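Local coordinates for protein N-terminal acetyltransferase B complex subunit MDM20 (Candida albicans, PDB 5K04) that probably serves as the non-catalytic auxiliary subunit of the NatB N-terminal acetyltransferase complex, holding the NAT3 subunit within its helical-repeat scaffold, at residues A[211-220]-A[235-245]. Residues are numbered along the deposited sequence; the frame is centred on the assembly and turned at random.
Sequences LDLELKLLYM and YTEKLLFKEKF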
ATOM      1  N   LEU A 211      11.175  29.766  -4.923  1.00 47.49           N
ATOM      2  CA  LEU A 211      10.854  28.648  -4.052  1.00 42.28           C
ATOM      3  C   LEU A 211       9.818  27.742  -4.703  1.00 42.65           C
ATOM      4  O   LEU A 211       8.903  28.198  -5.397  1.00 31.28           O
ATOM      5  CB  LEU A 211      10.309  29.154  -2.712  1.00 48.27           C
ATOM      6  CG  LEU A 211      11.243  29.944  -1.798  1.00 44.98           C
ATOM      7  CD1 LEU A 211      10.616  30.057  -0.408  1.00 41.87           C
ATOM      8  CD2 LEU A 211      12.596  29.268  -1.714  1.00 44.60           C
ATOM      9  N   ASP A 212       9.954  26.449  -4.450  1.00 44.42           N
ATOM     10  CA  ASP A 212       8.939  25.498  -4.854  1.00 40.18           C
ATOM     11  C   ASP A 212       7.916  25.355  -3.728  1.00 38.78           C
ATOM     12  O   ASP A 212       8.081  25.909  -2.638  1.00 22.23           O
ATOM     13  CB  ASP A 212       9.590  24.156  -5.217  1.00 36.18           C
ATOM     14  CG  ASP A 212      10.475  23.618  -4.104  1.00 42.73           C
ATOM     15  OD1 ASP A 212      10.480  24.206  -3.003  1.00 46.55           O
ATOM     16  OD2 ASP A 212      11.171  22.604  -4.314  1.00 43.94           O
ATOM     17  N   LEU A 213       6.838  24.608  -4.012  1.00 45.52           N
ATOM     18  CA  LEU A 213       5.764  24.447  -3.032  1.00 44.12           C
ATOM     19  C   LEU A 213       6.302  23.875  -1.724  1.00 40.80           C
ATOM     20  O   LEU A 213       5.938  24.335  -0.642  1.00 29.15           O
ATOM     21  CB  LEU A 213       4.654  23.546  -3.597  1.00 37.05           C
ATOM     22  CG  LEU A 213       3.411  23.456  -2.697  1.00 37.54           C
ATOM     23  CD1 LEU A 213       2.877  24.862  -2.349  1.00 38.63           C
ATOM     24  CD2 LEU A 213       2.314  22.620  -3.323  1.00 35.98           C
ATOM     25  N   GLU A 214       7.198  22.889  -1.812  1.00 48.12           N
ATOM     26  CA  GLU A 214       7.769  22.266  -0.619  1.00 44.82           C
ATOM     27  C   GLU A 214       8.375  23.308   0.319  1.00 41.57           C
ATOM     28  O   GLU A 214       8.142  23.283   1.532  1.00 35.90           O
ATOM     29  CB  GLU A 214       8.822  21.235  -1.053  1.00 38.82           C
ATOM     30  CG  GLU A 214       9.496  20.474   0.060  1.00 42.44           C
ATOM     31  CD  GLU A 214       8.653  19.321   0.630  1.00 41.11           C
ATOM     32  OE1 GLU A 214       7.924  18.648  -0.131  1.00 30.66           O
ATOM     33  OE2 GLU A 214       8.738  19.096   1.857  1.00 42.39           O
ATOM     34  N   LEU A 215       9.155  24.243  -0.236  1.00 42.23           N
ATOM     35  CA  LEU A 215       9.867  25.218   0.586  1.00 44.53           C
ATOM     36  C   LEU A 215       8.968  26.369   1.012  1.00 40.38           C
ATOM     37  O   LEU A 215       9.171  26.936   2.095  1.00 25.66           O
ATOM     38  CB  LEU A 215      11.107  25.745  -0.156  1.00 33.91           C
ATOM     39  CG  LEU A 215      12.243  24.716  -0.342  1.00 41.99           C
ATOM     40  CD1 LEU A 215      13.424  25.327  -1.063  1.00 41.56           C
ATOM     41  CD2 LEU A 215      12.692  24.082   0.991  1.00 30.24           C
ATOM     42  N   LYS A 216       7.976  26.723   0.182  1.00 46.45           N
ATOM     43  CA  LYS A 216       6.992  27.724   0.586  1.00 42.75           C
ATOM     44  C   LYS A 216       6.238  27.260   1.818  1.00 35.25           C
ATOM     45  O   LYS A 216       6.062  28.017   2.777  1.00 27.32           O
ATOM     46  CB  LYS A 216       6.010  28.012  -0.552  1.00 38.60           C
ATOM     47  CG  LYS A 216       6.614  28.707  -1.773  1.00 43.40           C
ATOM     48  CD  LYS A 216       5.511  29.111  -2.761  1.00 42.02           C
ATOM     49  CE  LYS A 216       6.104  29.561  -4.111  1.00 47.85           C
ATOM     50  NZ  LYS A 216       5.035  29.925  -5.091  1.00 63.34           N
ATOM     51  N   LEU A 217       5.796  25.998   1.811  1.00 42.92           N
ATOM     52  CA  LEU A 217       5.092  25.465   2.974  1.00 47.79           C
ATOM     53  C   LEU A 217       5.999  25.457   4.190  1.00 41.65           C
ATOM     54  O   LEU A 217       5.578  25.819   5.294  1.00 32.22           O
ATOM     55  CB  LEU A 217       4.576  24.060   2.676  1.00 43.20           C
ATOM     56  CG  LEU A 217       3.497  23.996   1.584  1.00 45.99           C
ATOM     57  CD1 LEU A 217       3.103  22.540   1.229  1.00 38.35           C
ATOM     58  CD2 LEU A 217       2.278  24.809   1.956  1.00 39.73           C
ATOM     59  N   LEU A 218       7.258  25.063   3.992  1.00 57.30           N
ATOM     60  CA  LEU A 218       8.232  25.049   5.075  1.00 48.81           C
ATOM     61  C   LEU A 218       8.494  26.460   5.593  1.00 43.23           C
ATOM     62  O   LEU A 218       8.604  26.677   6.804  1.00 30.91           O
ATOM     63  CB  LEU A 218       9.518  24.401   4.574  1.00 43.03           C
ATOM     64  CG  LEU A 218      10.613  24.179   5.616  1.00 54.51           C
ATOM     65  CD1 LEU A 218      10.143  23.225   6.721  1.00 51.63           C
ATOM     66  CD2 LEU A 218      11.875  23.663   4.941  1.00 56.68           C
ATOM     67  N   TYR A 219       8.586  27.432   4.680  1.00 41.97           N
ATOM     68  CA  TYR A 219       8.787  28.817   5.078  1.00 42.71           C
ATOM     69  C   TYR A 219       7.631  29.315   5.936  1.00 45.55           C
ATOM     70  O   TYR A 219       7.841  30.011   6.938  1.00 33.83           O
ATOM     71  CB  TYR A 219       8.955  29.679   3.825  1.00 47.65           C
ATOM     72  CG  TYR A 219       9.336  31.120   4.079  1.00 43.38           C
ATOM     73  CD1 TYR A 219      10.301  31.460   5.017  1.00 43.48           C
ATOM     74  CD2 TYR A 219       8.755  32.142   3.338  1.00 41.30           C
ATOM     75  CE1 TYR A 219      10.645  32.793   5.225  1.00 44.16           C
ATOM     76  CE2 TYR A 219       9.091  33.465   3.541  1.00 46.40           C
ATOM     77  CZ  TYR A 219      10.033  33.792   4.488  1.00 44.57           C
ATOM     78  OH  TYR A 219      10.364  35.114   4.698  1.00 37.95           O
ATOM     79  N   MET A 220       6.395  28.981   5.547  1.00 49.88           N
ATOM     80  CA  MET A 220       5.232  29.467   6.284  1.00 46.05           C
ATOM     81  C   MET A 220       5.135  28.794   7.648  1.00 38.41           C
ATOM     82  O   MET A 220       4.804  29.443   8.645  1.00 28.05           O
ATOM     83  CB  MET A 220       3.951  29.247   5.462  1.00 40.23           C
ATOM     84  CG  MET A 220       3.691  30.330   4.398  1.00 37.23           C
ATOM     85  SD  MET A 220       2.074  30.312   3.684  1.00 27.05           S
ATOM     86  CE  MET A 220       2.327  28.997   2.589  1.00 33.76           C
ATOM     87  N   TYR A 235       3.428  37.535   3.639  1.00 50.77           N
ATOM     88  CA  TYR A 235       3.750  36.482   2.675  1.00 51.02           C
ATOM     89  C   TYR A 235       2.482  35.784   2.181  1.00 49.67           C
ATOM     90  O   TYR A 235       2.251  35.687   0.968  1.00 41.78           O
ATOM     91  CB  TYR A 235       4.743  35.485   3.291  1.00 43.84           C
ATOM     92  CG  TYR A 235       5.274  34.435   2.317  1.00 43.62           C
ATOM     93  CD1 TYR A 235       6.210  34.770   1.338  1.00 43.85           C
ATOM     94  CD2 TYR A 235       4.857  33.105   2.389  1.00 37.50           C
ATOM     95  CE1 TYR A 235       6.700  33.807   0.432  1.00 42.08           C
ATOM     96  CE2 TYR A 235       5.350  32.135   1.492  1.00 43.84           C
ATOM     97  CZ  TYR A 235       6.262  32.504   0.515  1.00 41.76           C
ATOM     98  OH  TYR A 235       6.744  31.576  -0.369  1.00 36.68           O
ATOM     99  N   THR A 236       1.626  35.330   3.106  1.00 56.12           N
ATOM    100  CA  THR A 236       0.395  34.652   2.705  1.00 51.94           C
ATOM    101  C   THR A 236      -0.495  35.561   1.861  1.00 48.29           C
ATOM    102  O   THR A 236      -1.053  35.122   0.847  1.00 36.88           O
ATOM    103  CB  THR A 236      -0.366  34.141   3.935  1.00 44.44           C
ATOM    104  OG1 THR A 236      -0.660  35.219   4.835  1.00 33.52           O
ATOM    105  CG2 THR A 236       0.448  33.085   4.660  1.00 37.83           C
ATOM    106  N   GLU A 237      -0.628  36.832   2.256  1.00 49.91           N
ATOM    107  CA  GLU A 237      -1.426  37.772   1.471  1.00 55.74           C
ATOM    108  C   GLU A 237      -0.927  37.854   0.028  1.00 55.26           C
ATOM    109  O   GLU A 237      -1.731  37.890  -0.913  1.00 50.09           O
ATOM    110  CB  GLU A 237      -1.418  39.159   2.130  1.00 55.82           C
ATOM    111  CG  GLU A 237      -2.222  40.216   1.390  1.00 65.66           C
ATOM    112  CD  GLU A 237      -2.720  41.341   2.286  1.00 64.42           C
ATOM    113  OE1 GLU A 237      -2.572  42.511   1.895  1.00 68.09           O
ATOM    114  OE2 GLU A 237      -3.269  41.054   3.368  1.00 66.68           O
ATOM    115  N   LYS A 238       0.396  37.850  -0.166  1.00 59.21           N
ATOM    116  CA  LYS A 238       0.947  37.812  -1.518  1.00 58.85           C
ATOM    117  C   LYS A 238       0.466  36.574  -2.272  1.00 51.60           C
ATOM    118  O   LYS A 238      -0.034  36.676  -3.401  1.00 37.46           O
ATOM    119  CB  LYS A 238       2.478  37.855  -1.468  1.00 56.29           C
ATOM    120  CG  LYS A 238       3.137  37.899  -2.842  1.00 67.30           C
ATOM    121  CD  LYS A 238       4.638  37.568  -2.798  1.00 79.19           C
ATOM    122  CE  LYS A 238       4.909  36.066  -2.566  1.00 78.40           C
ATOM    123  NZ  LYS A 238       6.230  35.602  -3.128  1.00 75.89           N
ATOM    124  N   LEU A 239       0.620  35.391  -1.662  1.00 45.39           N
ATOM    125  CA  LEU A 239       0.220  34.158  -2.333  1.00 45.78           C
ATOM    126  C   LEU A 239      -1.248  34.192  -2.710  1.00 43.68           C
ATOM    127  O   LEU A 239      -1.617  33.802  -3.822  1.00 36.96           O
ATOM    128  CB  LEU A 239       0.490  32.946  -1.442  1.00 46.18           C
ATOM    129  CG  LEU A 239       1.931  32.631  -1.077  1.00 51.58           C
ATOM    130  CD1 LEU A 239       1.994  31.335  -0.270  1.00 43.74           C
ATOM    131  CD2 LEU A 239       2.777  32.559  -2.329  1.00 55.14           C
ATOM    132  N   LEU A 240      -2.096  34.680  -1.799  1.00 52.63           N
ATOM    133  CA  LEU A 240      -3.543  34.555  -1.947  1.00 53.11           C
ATOM    134  C   LEU A 240      -4.123  35.611  -2.886  1.00 57.61           C
ATOM    135  O   LEU A 240      -4.978  35.297  -3.724  1.00 46.49           O
ATOM    136  CB  LEU A 240      -4.211  34.658  -0.576  1.00 54.14           C
ATOM    137  CG  LEU A 240      -3.786  33.591   0.443  1.00 57.50           C
ATOM    138  CD1 LEU A 240      -4.211  34.004   1.855  1.00 54.89           C
ATOM    139  CD2 LEU A 240      -4.336  32.214   0.074  1.00 43.14           C
ATOM    140  N   PHE A 241      -3.682  36.863  -2.757  1.00 54.79           N
ATOM    141  CA  PHE A 241      -4.306  37.971  -3.471  1.00 58.04           C
ATOM    142  C   PHE A 241      -3.555  38.389  -4.731  1.00 59.00           C
ATOM    143  O   PHE A 241      -4.112  39.145  -5.534  1.00 61.41           O
ATOM    144  CB  PHE A 241      -4.458  39.185  -2.535  1.00 58.28           C
ATOM    145  CG  PHE A 241      -5.445  38.968  -1.410  1.00 55.71           C
ATOM    146  CD1 PHE A 241      -5.051  38.343  -0.234  1.00 55.07           C
ATOM    147  CD2 PHE A 241      -6.761  39.376  -1.536  1.00 56.51           C
ATOM    148  CE1 PHE A 241      -5.947  38.132   0.793  1.00 56.90           C
ATOM    149  CE2 PHE A 241      -7.667  39.175  -0.506  1.00 61.53           C
ATOM    150  CZ  PHE A 241      -7.257  38.545   0.658  1.00 62.46           C
ATOM    151  N   LYS A 242      -2.322  37.916  -4.932  1.00 56.67           N
ATOM    152  CA  LYS A 242      -1.535  38.284  -6.105  1.00 57.72           C
ATOM    153  C   LYS A 242      -1.004  37.107  -6.921  1.00 61.41           C
ATOM    154  O   LYS A 242      -0.615  37.318  -8.077  1.00 61.08           O
ATOM    155  CB  LYS A 242      -0.351  39.176  -5.698  1.00 59.29           C
ATOM    156  CG  LYS A 242      -0.765  40.528  -5.135  1.00 70.56           C
ATOM    157  CD  LYS A 242       0.433  41.430  -4.857  1.00 80.93           C
ATOM    158  CE  LYS A 242      -0.007  42.752  -4.231  1.00 96.81           C
ATOM    159  NZ  LYS A 242       1.143  43.670  -3.939  1.00106.61           N
ATOM    160  N   GLU A 243      -0.979  35.886  -6.383  1.00 60.95           N
ATOM    161  CA  GLU A 243      -0.420  34.735  -7.089  1.00 52.42           C
ATOM    162  C   GLU A 243      -1.440  33.608  -7.258  1.00 51.96           C
ATOM    163  O   GLU A 243      -1.061  32.464  -7.548  1.00 44.69           O
ATOM    164  CB  GLU A 243       0.841  34.251  -6.368  1.00 48.69           C
ATOM    165  CG  GLU A 243       1.952  35.329  -6.400  1.00 56.50           C
ATOM    166  CD  GLU A 243       3.265  34.896  -5.748  1.00 59.06           C
ATOM    167  OE1 GLU A 243       4.164  35.755  -5.637  1.00 59.91           O
ATOM    168  OE2 GLU A 243       3.402  33.719  -5.347  1.00 54.14           O
ATOM    169  N   LYS A 244      -2.724  33.933  -7.098  1.00 65.01           N
ATOM    170  CA  LYS A 244      -3.877  33.038  -7.286  1.00 71.92           C
ATOM    171  C   LYS A 244      -3.581  31.613  -6.825  1.00 63.76           C
ATOM    172  O   LYS A 244      -3.743  30.628  -7.553  1.00 61.57           O
ATOM    173  CB  LYS A 244      -4.369  33.039  -8.746  1.00 79.45           C
ATOM    174  CG  LYS A 244      -3.329  33.049  -9.853  1.00 71.25           C
ATOM    175  CD  LYS A 244      -3.905  33.798 -11.045  1.00 70.04           C
ATOM    176  CE  LYS A 244      -2.994  33.746 -12.255  1.00 77.66           C
ATOM    177  NZ  LYS A 244      -3.623  34.426 -13.428  1.00 79.57           N
ATOM    178  N   PHE A 245      -3.164  31.522  -5.570  1.00 65.39           N
ATOM    179  CA  PHE A 245      -2.917  30.224  -4.975  1.00 62.09           C
ATOM    180  C   PHE A 245      -4.222  29.585  -4.491  1.00 66.14           C
ATOM    181  O   PHE A 245      -4.532  28.447  -4.862  1.00 78.31           O
ATOM    182  CB  PHE A 245      -1.882  30.368  -3.858  1.00 53.37           C
ATOM    183  CG  PHE A 245      -1.346  29.065  -3.378  1.00 43.97           C
ATOM    184  CD1 PHE A 245      -1.432  27.937  -4.176  1.00 41.98           C
ATOM    185  CD2 PHE A 245      -0.795  28.953  -2.110  1.00 35.90           C
ATOM    186  CE1 PHE A 245      -0.966  26.722  -3.733  1.00 43.53           C
ATOM    187  CE2 PHE A 245      -0.323  27.748  -1.659  1.00 37.02           C
ATOM    188  CZ  PHE A 245      -0.414  26.623  -2.473  1.00 41.54           C
TER
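Tyr-235 takes Tyr-219 on one ring face and Met-220 at its edge, and this is the tight part of the contact. The edge of Tyr-219 meets the face of Tyr-235, a T-shaped pair with planes at 83° and Tyr-219 CD2 3.8 Å from Tyr-235 CZ. Met-220 CG lies 3.6 Å from Tyr-235 CD2. Its sulfur also lies edge-on, a Met-aromatic contact. Met-220 SD is 3.4 Å from Thr-236 CG2. The bend at chi3 (-79°) turns Met-220 CE tip to tip with Leu-239 CD1. Tyr-235 OH is 3.2 Å from Lys-216 CG. No hydrogen bond joins the segments.

Leu-213 CD1 and Phe-245 CZ, 3.7 Å apart, form a separate apolar patch. Lys-92 of the NAT3 chain hydrogen-bonds to the Phe-245 carbonyl. The partly exposed side is looser. Lys-216 NZ stays 4.1 Å from Glu-243 OE2, too far for a salt bridge, while Glu-243 OE1 forms one with Lys-238 NZ.

The axes of 213-220 and 235-242 come within 11.9 Å at 136°. Their parent helices, 213-225 and 229-242, form a roughly antiparallel hairpin, consistent with a TPR-like scaffold. Helices 185-192 and 197-204 pack against the first. Helix 248-260 touches both, through Met-220 and Thr-236, and also takes Phe-245.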